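Local coordinates for protein nucleoside phosphorylase, putative (Trypanosoma brucei, PDB 3BJE) that acts as a homodimeric uridine phosphorylase, splitting uridine with phosphate into uracil and alpha-D-ribose 1-phosphate, at residues Asp44-Val49 with Asn105-Leu110; Val55-Gly60 with Ala334-Ile339; His166-Asp171 with Gln189-Ile194; Cys220-Ala225 with Leu343-Ser348; Ser296-Leu301 with Tyr307-Ala312. All coordinates share one frame; numbering follows the deposited sequence.

Interaction 1. Residues Asp44-Val49 with Asn105-Leu110; sequences DRIIFV and NEIHAL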
# COMPACT_ATOMS: atom_id res chain seq x y z
N ASP A 44 -18.43 -15.19 6.72
CA ASP A 44 -19.07 -14.29 5.75
C ASP A 44 -19.04 -12.83 6.20
O ASP A 44 -19.16 -11.92 5.38
CB ASP A 44 -20.54 -14.67 5.54
CG ASP A 44 -20.72 -15.99 4.83
OD1 ASP A 44 -19.76 -16.51 4.25
OD2 ASP A 44 -21.86 -16.51 4.85
N ARG A 45 -18.88 -12.64 7.51
CA ARG A 45 -18.85 -11.32 8.11
C ARG A 45 -17.43 -11.01 8.57
O ARG A 45 -16.87 -11.74 9.38
CB ARG A 45 -19.82 -11.24 9.29
CG ARG A 45 -21.29 -11.21 8.89
CD ARG A 45 -22.18 -11.08 10.11
NE ARG A 45 -23.60 -10.97 9.75
CZ ARG A 45 -24.37 -12.00 9.39
NH1 ARG A 45 -25.64 -11.78 9.09
NH2 ARG A 45 -23.88 -13.23 9.30
N ILE A 46 -16.88 -9.91 8.05
CA ILE A 46 -15.47 -9.57 8.21
C ILE A 46 -15.26 -8.13 8.64
O ILE A 46 -15.88 -7.23 8.10
CB ILE A 46 -14.71 -9.78 6.86
CG1 ILE A 46 -14.85 -11.24 6.41
CG2 ILE A 46 -13.23 -9.39 6.97
CD1 ILE A 46 -14.39 -11.54 4.96
N ILE A 47 -14.39 -7.93 9.63
CA ILE A 47 -13.89 -6.61 9.95
C ILE A 47 -12.47 -6.48 9.44
O ILE A 47 -11.65 -7.34 9.71
CB ILE A 47 -13.87 -6.36 11.46
CG1 ILE A 47 -15.27 -6.44 12.02
CG2 ILE A 47 -13.29 -4.97 11.74
CD1 ILE A 47 -15.33 -6.31 13.53
N PHE A 48 -12.21 -5.41 8.67
CA PHE A 48 -10.86 -5.05 8.23
C PHE A 48 -10.29 -4.02 9.19
O PHE A 48 -10.96 -3.05 9.57
CB PHE A 48 -10.87 -4.40 6.86
CG PHE A 48 -11.00 -5.33 5.69
CD1 PHE A 48 -10.76 -6.69 5.76
CD2 PHE A 48 -11.28 -4.78 4.46
CE1 PHE A 48 -10.86 -7.47 4.61
CE2 PHE A 48 -11.37 -5.55 3.33
CZ PHE A 48 -11.16 -6.90 3.40
N VAL A 49 -9.04 -4.21 9.58
CA VAL A 49 -8.29 -3.19 10.30
C VAL A 49 -6.98 -2.99 9.57
O VAL A 49 -6.49 -3.89 8.96
CB VAL A 49 -8.02 -3.59 11.76
CG1 VAL A 49 -9.35 -3.69 12.52
CG2 VAL A 49 -7.23 -4.91 11.84
N ASN A 105 -9.21 -9.78 -3.33
CA ASN A 105 -9.07 -10.85 -4.33
C ASN A 105 -8.97 -12.22 -3.66
O ASN A 105 -9.58 -13.19 -4.12
CB ASN A 105 -7.83 -10.61 -5.19
CG ASN A 105 -8.12 -9.80 -6.42
OD1 ASN A 105 -8.44 -10.37 -7.46
ND2 ASN A 105 -8.06 -8.47 -6.30
N GLU A 106 -8.22 -12.28 -2.56
CA GLU A 106 -8.02 -13.54 -1.88
C GLU A 106 -9.28 -13.99 -1.13
O GLU A 106 -9.62 -15.18 -1.18
CB GLU A 106 -6.75 -13.48 -1.02
CG GLU A 106 -5.53 -13.27 -1.90
CD GLU A 106 -4.21 -13.25 -1.18
OE1 GLU A 106 -4.17 -13.42 0.05
OE2 GLU A 106 -3.18 -13.07 -1.86
N ILE A 107 -9.99 -13.05 -0.50
CA ILE A 107 -11.31 -13.37 0.08
C ILE A 107 -12.27 -13.89 -1.01
O ILE A 107 -13.02 -14.86 -0.81
CB ILE A 107 -11.92 -12.14 0.81
CG1 ILE A 107 -11.16 -11.86 2.12
CG2 ILE A 107 -13.44 -12.34 1.06
CD1 ILE A 107 -11.45 -10.46 2.70
N HIS A 108 -12.28 -13.22 -2.17
CA HIS A 108 -13.09 -13.67 -3.31
C HIS A 108 -12.82 -15.11 -3.69
O HIS A 108 -13.76 -15.90 -3.81
CB HIS A 108 -12.91 -12.73 -4.50
CG HIS A 108 -13.75 -13.07 -5.68
ND1 HIS A 108 -15.09 -13.36 -5.57
CD2 HIS A 108 -13.45 -13.19 -7.00
CE1 HIS A 108 -15.58 -13.64 -6.77
NE2 HIS A 108 -14.60 -13.55 -7.66
N ALA A 109 -11.54 -15.46 -3.81
CA ALA A 109 -11.15 -16.84 -4.10
C ALA A 109 -11.53 -17.80 -2.97
O ALA A 109 -12.05 -18.89 -3.21
CB ALA A 109 -9.64 -16.91 -4.42
N LEU A 110 -11.29 -17.40 -1.72
CA LEU A 110 -11.67 -18.28 -0.61
C LEU A 110 -13.17 -18.57 -0.54
O LEU A 110 -13.59 -19.68 -0.19
CB LEU A 110 -11.17 -17.71 0.71
CG LEU A 110 -9.65 -17.74 0.88
CD1 LEU A 110 -9.26 -16.97 2.12
CD2 LEU A 110 -9.11 -19.15 0.96

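Interaction 2. Residues Val55-Gly60 with Ala334-Ile339; sequences VDVISG and AMKRCI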
# COMPACT_ATOMS: atom_id res chain seq x y z
N VAL A 55 -5.88 -6.55 15.69
CA VAL A 55 -6.54 -7.83 15.53
C VAL A 55 -6.80 -8.46 16.91
O VAL A 55 -7.89 -8.94 17.18
CB VAL A 55 -5.71 -8.79 14.65
CG1 VAL A 55 -6.22 -10.22 14.75
CG2 VAL A 55 -5.73 -8.32 13.18
N ASP A 56 -5.79 -8.45 17.77
CA ASP A 56 -5.95 -9.03 19.11
C ASP A 56 -6.90 -8.26 20.00
O ASP A 56 -7.60 -8.84 20.83
CB ASP A 56 -4.59 -9.17 19.79
CG ASP A 56 -3.77 -10.29 19.20
OD1 ASP A 56 -4.32 -11.08 18.41
OD2 ASP A 56 -2.59 -10.40 19.55
N VAL A 57 -6.95 -6.94 19.81
CA VAL A 57 -7.87 -6.11 20.57
C VAL A 57 -9.31 -6.49 20.20
O VAL A 57 -10.16 -6.68 21.08
CB VAL A 57 -7.64 -4.60 20.33
CG1 VAL A 57 -8.48 -3.79 21.31
CG2 VAL A 57 -6.15 -4.24 20.46
N ILE A 58 -9.57 -6.63 18.91
CA ILE A 58 -10.90 -6.99 18.42
C ILE A 58 -11.27 -8.42 18.81
O ILE A 58 -12.38 -8.67 19.26
CB ILE A 58 -11.01 -6.79 16.90
CG1 ILE A 58 -10.95 -5.29 16.60
CG2 ILE A 58 -12.31 -7.38 16.37
CD1 ILE A 58 -10.92 -4.96 15.11
N SER A 59 -10.37 -9.36 18.64
CA SER A 59 -10.73 -10.77 18.88
C SER A 59 -11.02 -11.01 20.35
O SER A 59 -11.73 -11.96 20.69
CB SER A 59 -9.66 -11.74 18.37
OG SER A 59 -8.48 -11.65 19.13
N GLY A 60 -10.49 -10.15 21.21
CA GLY A 60 -10.79 -10.20 22.64
C GLY A 60 -12.26 -9.97 22.95
O GLY A 60 -12.73 -10.34 24.02
N ALA A 334 -11.62 5.30 22.83
CA ALA A 334 -12.54 5.49 21.71
C ALA A 334 -12.61 4.22 20.87
O ALA A 334 -13.70 3.80 20.48
CB ALA A 334 -12.11 6.69 20.86
N MET A 335 -11.46 3.60 20.63
CA MET A 335 -11.41 2.40 19.80
C MET A 335 -12.17 1.26 20.47
O MET A 335 -12.84 0.49 19.79
CB MET A 335 -9.97 2.00 19.49
CG MET A 335 -9.82 0.95 18.40
SD MET A 335 -10.59 1.39 16.82
CE MET A 335 -9.47 2.66 16.20
N LYS A 336 -12.11 1.16 21.80
CA LYS A 336 -12.87 0.12 22.51
C LYS A 336 -14.38 0.28 22.29
O LYS A 336 -15.07 -0.69 22.02
CB LYS A 336 -12.51 0.10 24.00
CG LYS A 336 -11.11 -0.42 24.25
CD LYS A 336 -10.77 -0.58 25.72
CE LYS A 336 -9.25 -0.56 25.95
NZ LYS A 336 -8.49 -1.44 25.00
N ARG A 337 -14.87 1.51 22.34
CA ARG A 337 -16.30 1.77 22.09
C ARG A 337 -16.66 1.41 20.65
O ARG A 337 -17.69 0.82 20.39
CB ARG A 337 -16.66 3.24 22.33
CG ARG A 337 -16.51 3.69 23.77
CD ARG A 337 -17.08 5.08 23.94
NE ARG A 337 -16.24 6.10 23.33
CZ ARG A 337 -15.24 6.73 23.95
NH1 ARG A 337 -14.93 6.48 25.22
NH2 ARG A 337 -14.54 7.64 23.29
N CYS A 338 -15.79 1.79 19.73
CA CYS A 338 -16.09 1.64 18.31
C CYS A 338 -16.00 0.18 17.87
O CYS A 338 -16.72 -0.22 16.96
CB CYS A 338 -15.17 2.52 17.48
SG CYS A 338 -15.53 4.28 17.75
N ILE A 339 -15.11 -0.59 18.50
CA ILE A 339 -15.03 -2.02 18.21
C ILE A 339 -16.37 -2.67 18.51
O ILE A 339 -16.90 -3.41 17.69
CB ILE A 339 -13.91 -2.73 18.99
CG1 ILE A 339 -12.54 -2.31 18.46
CG2 ILE A 339 -14.05 -4.27 18.89
CD1 ILE A 339 -11.39 -2.66 19.39

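Interaction 3. Residues His166-Asp171 with Gln189-Ile194; sequences HAIGMD and QEIRRI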
# COMPACT_ATOMS: atom_id res chain seq x y z
N HIS A 166 -20.44 8.04 0.80
CA HIS A 166 -19.72 8.02 -0.48
C HIS A 166 -18.22 8.06 -0.25
O HIS A 166 -17.75 8.38 0.84
CB HIS A 166 -20.16 9.20 -1.36
CG HIS A 166 -21.62 9.17 -1.70
ND1 HIS A 166 -22.57 9.83 -0.95
CD2 HIS A 166 -22.30 8.54 -2.69
CE1 HIS A 166 -23.77 9.62 -1.47
NE2 HIS A 166 -23.63 8.85 -2.53
N ALA A 167 -17.47 7.69 -1.29
CA ALA A 167 -16.02 7.69 -1.24
C ALA A 167 -15.45 8.34 -2.49
O ALA A 167 -15.98 8.18 -3.58
CB ALA A 167 -15.51 6.26 -1.16
N ILE A 168 -14.35 9.07 -2.30
CA ILE A 168 -13.53 9.58 -3.40
C ILE A 168 -12.23 8.80 -3.42
O ILE A 168 -11.52 8.77 -2.41
CB ILE A 168 -13.19 11.06 -3.21
CG1 ILE A 168 -14.47 11.91 -3.16
CG2 ILE A 168 -12.28 11.56 -4.36
CD1 ILE A 168 -14.29 13.20 -2.36
N GLY A 169 -11.94 8.16 -4.55
CA GLY A 169 -10.67 7.49 -4.77
C GLY A 169 -9.68 8.47 -5.35
O GLY A 169 -9.74 8.79 -6.53
N MET A 170 -8.77 8.96 -4.52
CA MET A 170 -7.64 9.76 -4.99
C MET A 170 -6.46 8.85 -5.40
O MET A 170 -5.52 9.31 -6.04
CB MET A 170 -7.20 10.75 -3.93
CG MET A 170 -8.35 11.61 -3.39
SD MET A 170 -7.85 12.91 -2.25
CE MET A 170 -7.18 11.91 -0.90
N ASP A 171 -6.51 7.61 -4.95
CA ASP A 171 -5.63 6.56 -5.38
C ASP A 171 -6.00 6.16 -6.81
O ASP A 171 -6.96 6.71 -7.39
CB ASP A 171 -5.83 5.37 -4.46
CG ASP A 171 -7.24 4.83 -4.54
OD1 ASP A 171 -8.20 5.51 -4.07
OD2 ASP A 171 -7.42 3.73 -5.14
N GLN A 189 -21.64 11.03 -9.75
CA GLN A 189 -21.25 11.93 -10.84
C GLN A 189 -21.11 13.37 -10.35
O GLN A 189 -20.19 14.09 -10.78
CB GLN A 189 -22.28 11.88 -11.97
CG GLN A 189 -22.21 10.62 -12.80
CD GLN A 189 -23.36 10.51 -13.77
OE1 GLN A 189 -23.68 11.47 -14.47
NE2 GLN A 189 -24.00 9.34 -13.81
N GLU A 190 -22.01 13.78 -9.46
CA GLU A 190 -21.97 15.13 -8.89
C GLU A 190 -20.74 15.32 -8.00
O GLU A 190 -20.05 16.34 -8.07
CB GLU A 190 -23.26 15.40 -8.11
CG GLU A 190 -23.35 16.79 -7.49
CD GLU A 190 -23.37 17.94 -8.51
OE1 GLU A 190 -23.39 17.71 -9.75
OE2 GLU A 190 -23.35 19.10 -8.04
N ILE A 191 -20.43 14.32 -7.16
CA ILE A 191 -19.22 14.37 -6.34
C ILE A 191 -17.99 14.53 -7.24
O ILE A 191 -17.16 15.40 -7.01
CB ILE A 191 -19.08 13.10 -5.44
CG1 ILE A 191 -20.14 13.13 -4.33
CG2 ILE A 191 -17.67 13.01 -4.84
CD1 ILE A 191 -20.27 11.82 -3.54
N ARG A 192 -17.88 13.69 -8.27
CA ARG A 192 -16.71 13.76 -9.14
C ARG A 192 -16.61 15.14 -9.80
O ARG A 192 -15.52 15.70 -9.88
CB ARG A 192 -16.73 12.68 -10.21
CG ARG A 192 -15.38 12.55 -10.85
CD ARG A 192 -15.32 11.40 -11.81
NE ARG A 192 -13.94 11.21 -12.26
CZ ARG A 192 -13.35 11.89 -13.23
NH1 ARG A 192 -14.01 12.83 -13.91
NH2 ARG A 192 -12.10 11.62 -13.55
N ARG A 193 -17.74 15.67 -10.27
CA ARG A 193 -17.76 16.97 -10.94
C ARG A 193 -17.26 18.06 -9.99
O ARG A 193 -16.42 18.87 -10.36
CB ARG A 193 -19.18 17.33 -11.44
CG ARG A 193 -19.26 18.68 -12.14
CD ARG A 193 -20.70 19.05 -12.47
NE ARG A 193 -21.46 19.53 -11.32
CZ ARG A 193 -21.51 20.80 -10.91
NH1 ARG A 193 -20.79 21.75 -11.51
NH2 ARG A 193 -22.26 21.13 -9.86
N ILE A 194 -17.78 18.08 -8.77
CA ILE A 194 -17.41 19.11 -7.81
C ILE A 194 -15.94 18.98 -7.44
O ILE A 194 -15.21 19.97 -7.44
CB ILE A 194 -18.32 19.05 -6.55
CG1 ILE A 194 -19.75 19.48 -6.91
CG2 ILE A 194 -17.79 19.93 -5.42
CD1 ILE A 194 -19.90 20.98 -7.22

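Interaction 4. Residues Cys220-Ala225 with Leu343-Ser348; sequences CAACDA and LEALVS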
# COMPACT_ATOMS: atom_id res chain seq x y z
N CYS A 220 -24.68 3.22 11.85
CA CYS A 220 -25.34 4.35 12.51
C CYS A 220 -26.30 3.90 13.60
O CYS A 220 -26.32 4.48 14.69
CB CYS A 220 -26.08 5.21 11.48
SG CYS A 220 -24.96 6.00 10.32
N ALA A 221 -27.09 2.88 13.30
CA ALA A 221 -27.99 2.31 14.29
C ALA A 221 -27.22 1.78 15.49
O ALA A 221 -27.66 1.95 16.63
CB ALA A 221 -28.84 1.21 13.67
N ALA A 222 -26.07 1.16 15.25
CA ALA A 222 -25.25 0.65 16.35
C ALA A 222 -24.69 1.79 17.21
O ALA A 222 -24.62 1.67 18.43
CB ALA A 222 -24.14 -0.25 15.83
N CYS A 223 -24.31 2.90 16.57
CA CYS A 223 -23.85 4.09 17.30
C CYS A 223 -24.95 4.63 18.19
O CYS A 223 -24.74 4.91 19.37
CB CYS A 223 -23.42 5.19 16.35
SG CYS A 223 -21.87 4.85 15.47
N ASP A 224 -26.13 4.79 17.60
CA ASP A 224 -27.30 5.25 18.35
C ASP A 224 -27.60 4.37 19.56
O ASP A 224 -27.86 4.87 20.66
CB ASP A 224 -28.52 5.32 17.44
CG ASP A 224 -28.43 6.46 16.44
OD1 ASP A 224 -27.56 7.35 16.62
OD2 ASP A 224 -29.23 6.47 15.48
N ALA A 225 -27.56 3.06 19.35
CA ALA A 225 -27.84 2.10 20.41
C ALA A 225 -26.82 2.22 21.54
O ALA A 225 -27.18 2.16 22.73
CB ALA A 225 -27.86 0.69 19.86
N LEU A 343 -18.88 -4.44 15.78
CA LEU A 343 -19.29 -5.84 15.93
C LEU A 343 -20.81 -5.93 15.93
O LEU A 343 -21.40 -6.80 15.26
CB LEU A 343 -18.68 -6.47 17.18
CG LEU A 343 -17.19 -6.85 17.06
CD1 LEU A 343 -16.54 -7.10 18.42
CD2 LEU A 343 -17.00 -8.05 16.13
N GLU A 344 -21.45 -5.03 16.67
CA GLU A 344 -22.91 -4.99 16.71
C GLU A 344 -23.48 -4.75 15.32
O GLU A 344 -24.42 -5.41 14.91
CB GLU A 344 -23.41 -3.92 17.67
CG GLU A 344 -23.15 -4.24 19.14
CD GLU A 344 -24.07 -5.31 19.71
OE1 GLU A 344 -25.23 -5.41 19.26
OE2 GLU A 344 -23.63 -6.02 20.63
N ALA A 345 -22.90 -3.79 14.60
CA ALA A 345 -23.41 -3.43 13.28
C ALA A 345 -23.24 -4.59 12.32
O ALA A 345 -24.12 -4.88 11.52
CB ALA A 345 -22.71 -2.16 12.74
N LEU A 346 -22.10 -5.26 12.44
CA LEU A 346 -21.73 -6.32 11.53
C LEU A 346 -22.68 -7.52 11.65
O LEU A 346 -23.16 -8.03 10.65
CB LEU A 346 -20.29 -6.76 11.82
CG LEU A 346 -19.71 -7.78 10.85
CD1 LEU A 346 -19.68 -7.24 9.42
CD2 LEU A 346 -18.30 -8.23 11.28
N VAL A 347 -22.97 -7.95 12.88
CA VAL A 347 -23.86 -9.11 13.06
C VAL A 347 -25.33 -8.78 12.85
O VAL A 347 -26.15 -9.69 12.71
CB VAL A 347 -23.67 -9.79 14.44
CG1 VAL A 347 -22.21 -10.17 14.66
CG2 VAL A 347 -24.19 -8.90 15.59
N SER A 348 -25.67 -7.50 12.81
CA SER A 348 -27.05 -7.10 12.54
C SER A 348 -27.28 -6.75 11.06
O SER A 348 -28.43 -6.55 10.65
CB SER A 348 -27.44 -5.95 13.44
OG SER A 348 -26.66 -4.81 13.21

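Interaction 5. Residues Ser296-Leu301 with Tyr307-Ala312; sequences SAICYL and YQAGAA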
# COMPACT_ATOMS: atom_id res chain seq x y z
N SER A 296 -11.87 3.80 -0.36
CA SER A 296 -12.33 3.88 -1.74
C SER A 296 -12.31 2.50 -2.41
O SER A 296 -13.32 2.09 -3.01
CB SER A 296 -11.44 4.83 -2.55
OG SER A 296 -10.08 4.42 -2.48
N ALA A 297 -11.19 1.77 -2.31
CA ALA A 297 -11.06 0.45 -2.97
C ALA A 297 -11.92 -0.61 -2.27
O ALA A 297 -12.45 -1.52 -2.90
CB ALA A 297 -9.59 -0.02 -3.01
N ILE A 298 -12.03 -0.54 -0.95
CA ILE A 298 -12.93 -1.45 -0.26
C ILE A 298 -14.32 -1.33 -0.83
O ILE A 298 -14.98 -2.32 -1.12
CB ILE A 298 -12.99 -1.14 1.25
CG1 ILE A 298 -11.69 -1.54 1.91
CG2 ILE A 298 -14.17 -1.85 1.93
CD1 ILE A 298 -11.57 -1.03 3.35
N CYS A 299 -14.81 -0.09 -0.92
CA CYS A 299 -16.15 0.14 -1.44
C CYS A 299 -16.30 -0.29 -2.91
O CYS A 299 -17.26 -0.95 -3.30
CB CYS A 299 -16.53 1.61 -1.27
SG CYS A 299 -16.82 2.05 0.47
N TYR A 300 -15.36 0.14 -3.73
CA TYR A 300 -15.44 -0.12 -5.17
C TYR A 300 -15.33 -1.60 -5.52
O TYR A 300 -16.15 -2.13 -6.28
CB TYR A 300 -14.37 0.67 -5.92
CG TYR A 300 -14.50 0.55 -7.42
CD1 TYR A 300 -15.23 1.47 -8.16
CD2 TYR A 300 -13.92 -0.52 -8.10
CE1 TYR A 300 -15.36 1.32 -9.54
CE2 TYR A 300 -14.04 -0.67 -9.47
CZ TYR A 300 -14.78 0.25 -10.19
OH TYR A 300 -14.92 0.12 -11.55
N LEU A 301 -14.30 -2.24 -5.01
CA LEU A 301 -14.05 -3.64 -5.34
C LEU A 301 -15.13 -4.54 -4.70
O LEU A 301 -15.58 -5.49 -5.35
CB LEU A 301 -12.67 -4.04 -4.88
CG LEU A 301 -11.51 -3.33 -5.61
CD1 LEU A 301 -10.17 -3.75 -5.02
CD2 LEU A 301 -11.49 -3.67 -7.10
N TYR A 307 -20.54 -7.79 -2.86
CA TYR A 307 -20.43 -7.93 -1.42
C TYR A 307 -20.80 -6.60 -0.77
O TYR A 307 -20.48 -5.54 -1.32
CB TYR A 307 -19.00 -8.28 -1.01
CG TYR A 307 -18.41 -9.58 -1.57
CD1 TYR A 307 -19.19 -10.50 -2.26
CD2 TYR A 307 -17.07 -9.89 -1.37
CE1 TYR A 307 -18.64 -11.69 -2.75
CE2 TYR A 307 -16.50 -11.08 -1.87
CZ TYR A 307 -17.29 -11.97 -2.56
OH TYR A 307 -16.76 -13.15 -3.05
N GLN A 308 -21.45 -6.65 0.39
CA GLN A 308 -21.84 -5.44 1.11
C GLN A 308 -20.66 -4.96 1.93
O GLN A 308 -20.14 -5.72 2.76
CB GLN A 308 -23.01 -5.73 2.03
CG GLN A 308 -24.20 -6.36 1.33
CD GLN A 308 -25.47 -6.28 2.16
OE1 GLN A 308 -25.43 -5.97 3.35
NE2 GLN A 308 -26.60 -6.51 1.51
N ALA A 309 -20.23 -3.73 1.70
CA ALA A 309 -19.06 -3.20 2.40
C ALA A 309 -19.27 -1.77 2.85
O ALA A 309 -20.10 -1.03 2.31
CB ALA A 309 -17.81 -3.31 1.53
N GLY A 310 -18.49 -1.38 3.85
CA GLY A 310 -18.41 0.00 4.29
C GLY A 310 -17.24 0.22 5.23
O GLY A 310 -16.36 -0.61 5.36
N ALA A 311 -17.24 1.36 5.91
CA ALA A 311 -16.09 1.74 6.71
C ALA A 311 -16.50 2.76 7.76
O ALA A 311 -17.43 3.55 7.56
CB ALA A 311 -14.99 2.34 5.80
N ALA A 312 -15.79 2.73 8.88
CA ALA A 312 -15.96 3.73 9.93
C ALA A 312 -14.59 3.89 10.54
O ALA A 312 -13.94 2.90 10.84
CB ALA A 312 -16.97 3.27 10.98

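Interaction 1. Residues Asp44-Val49 with Asn105-Leu110
Glu106 OE2, gripped by His34 ND1 and by Tyr251 OH of the second subunit, sits one residue ahead of Ile107, the helix residue that meets Ile46 and Phe48 of the strand. The contact belongs to the alpha/beta fold of the nucleoside phosphorylase family: strand 45-49, parallel to strands 86-92 and 142-151, is covered by helix 97-112 on the face that carries Ile46 and Phe48. All the touching across this layer is apolar, and Ile107 supplies the whole of the helix side. With its CG1 set anti to the carbonyl carbon (chi1 -72°) and the chain extended beyond it (chi2 164°), CD1 is carried forward to the strand. It arrives at the edge of the Phe48 ring, in the ring plane, where Phe48 CE1 and Phe48 CZ are each 3.6 Å from Ile107 CD1. Beside this, Ile46 and Ile107 meet tip to tip, Ile46 CD1 standing 3.9 Å from Ile107 CD1. Only 118 Å² is buried between the segments, yet all three residues are buried. Ile91 of strand 86-92 touches both isoleucines. Ile47 and Val49 point to the other side of the strand, where they pack on helix 54-59, and Ile47 also on helix 329-348. The active site is near: the Phe48 side chain lies about 8 Å from the bound ribose 1-phosphate. Ile107 CG2 adds a looser touch, 4.1 Å from Ile46 CD1.

Interaction 2. Residues Val55-Gly60 with Ala334-Ile339
Helices 55-59 and 334-339 cross at -53°, their axes coming no nearer than 10.7 Å. Ile58 and Ile339 mark the closest pair of backbones, with 6.5 Å between Ile58 CA and Ile339 CA. Branched side chains bridge this spacing, and Ile339 has the most surface buried by the contact. The Ile339 and Val57 side chains cross at about a right angle, with Ile339 CD1 3.7 Å from Val57 CG1. Against Ile58 the approach is more slantwise: Ile58 CG1 is 3.9 Å from Ile339 CG1 and 4.0 Å from Ile339 CG2, so one methylene of Ile58 rests against both branches of its partner. A chi1 of -70° turns Ile339 CG1, and CD1 beyond it, to Val57 and Ile58, while CG2 also meets Ile58. At the outer margin the exposed Lys336 reaches along the contact, and Lys336 NZ passes 4.4 Å from Val57 CG1. Beneath this pair of helices, Ile58 rests on Ile47 and Val49 of strand 45-49, and Ile339 on Leu146 of strand 142-151. Such helix-to-helix packing over parallel strands is characteristic of the outer layer of the nucleoside phosphorylase alpha/beta fold.

Interaction 3. Residues His166-Asp171 with Gln189-Ile194
Ile191 reaches from its helix to two residues of segment 166-171 at once, one with each branch. Its CD1 bears on His166 at the root of the side chain, 3.4 Å from His166 CB and 3.5 Å from His166 CG, a snug fit. The methyl group meets the imidazole at a slant, and the ring is turned so that its ND1 bonds to Glu286 OE2. The second branch, Ile191 CG2, is directed at Ile168, where Ile168 CG1 is 3.8 Å away. Ile168 itself comes in obliquely, its chain end leaning to the helix. Between these two residues Ala167 faces the other way, as expected along a strand. Within the helix, and taking no part in the contact with the strand, Arg193 and Glu190 form a salt bridge, gripped side-on by two nitrogens, one to each carboxylate oxygen. The bond Arg193 NH2 to Glu190 OE2 is 2.9 Å and comes in on the syn side. That from Arg193 NE to Glu190 OE1 is nearly straight (169°) but meets the oxygen from 39° above the carboxylate plane. Arg193 NH1 has a second acid, Glu197, one turn further on. Helix 186-198 lies over residues 166-169, which run between strand 207-210 (antiparallel) and strand 239-246 (parallel), while Phe279 and Leu281 of strand 279-281 and Thr208 of strand 207-210 close round Ile191.

Interaction 4. Residues Cys220-Ala225 with Leu343-Ser348
Ala222 CB and Ala345 CB meet at 3.9 Å in a small apolar contact of 91 Å². The Ala222 methyl points toward helix 329-348, but that of Ala345 is not aimed back at it, so the two do not meet head-on. The Ala222 methyl also reaches the Ala345 backbone, with Ala222 CB 3.9 Å from Ala345 N, and touches the base of Glu344, 4.2 Å from Glu344 CB. With nothing larger than a methyl group between them, the two backbones come close: Ala222 CA is 5.4 Å from Ala345 CA. Polar chemistry lies to the side of this pairing. The chain of Glu344 bends at its second torsion (chi2 -75°), which takes the carboxylate away from Ala222; its OE2 is bonded by Tyr83 OH and forms a salt bridge with Lys84. Asp224, one turn beyond Cys220, uses OD1 for Tyr239 OH of strand 239-246, tying its helix to that strand. Cys220 and Cys223 also rest on it, whereas Leu343 and Leu346 pack on Ile47 of strand 45-49. The arrangement is a close helix-helix approach through small residues, which here brings the C-terminal helix against its neighbour on the outside of the nucleoside phosphorylase alpha/beta fold.

Interaction 5. Residues Ser296-Leu301 with Tyr307-Ala312
Ile298, Ala309 and Cys299 bury the most surface where helix 295-305 lies on strand 308-318. Ile298 is directed at the strand and touches it with its short branch. A chi1 of -71° sends CG1 off opposite the carbonyl carbon and leaves CG2 opposite the backbone N, where Ile298 CG2 rests 3.9 Å from Ala309 CB. The longer branch, CG1 with CD1, runs past the strand instead and packs on Phe48 of strand 45-49. The Ala309 methyl points toward the helix, and Ala309 CB stands 4.0 Å from Ile298 O, a carbonyl that takes a hydrogen bond from Ser302 OG. Helix and strand follow each other closely in the chain, and the helix packs on the central sheet of the nucleoside phosphorylase fold, in which strand 308-318 lies between strand 142-151 (parallel) and strand 161-169 (antiparallel). The Ile298 side chain is about 8 Å from the bound ribose 1-phosphate; Glu292, Met293 and Glu294 of that pocket precede the helix, and Val316 and Ser317 of the uracil pocket lie further along the strand. Cys299 also buries surface, though its nearest approach, Cys299 SG to Gly310 CA, is a loose 4.6 Å. Here the strand offers no side chain, and Ile298 CG2 lies 4.3 Å from Gly310 O. Just before the strand Tyr307 OH is held by His108 ND1 and Glu112 OE2, while near the start of the helix Ser296 OG meets Asp171 OD1 and Tyr207 OH.

In the fold
Interactions 1, 3 and 5 are buried helix-on-strand contacts, each centred on one isoleucine of a helix; interactions 2 and 4 join helix to helix nearer the surface. The latter two share helix 329-348, using branched side chains at a wide spacing in one case and bare methyl groups at a close one in the other. Strand 45-49 lies between the layers: its Ile46 and Phe48 serve interaction 1, while Ile47 and Val49 support the helices of interaction 2 and, through Ile47, that of interaction 4. Interaction 5 lies nearest the chain centre and borders interactions 1 and 3. Interactions 1 and 3 each reach the second subunit through neighbouring polar groups, interaction 5 through packing of Leu301.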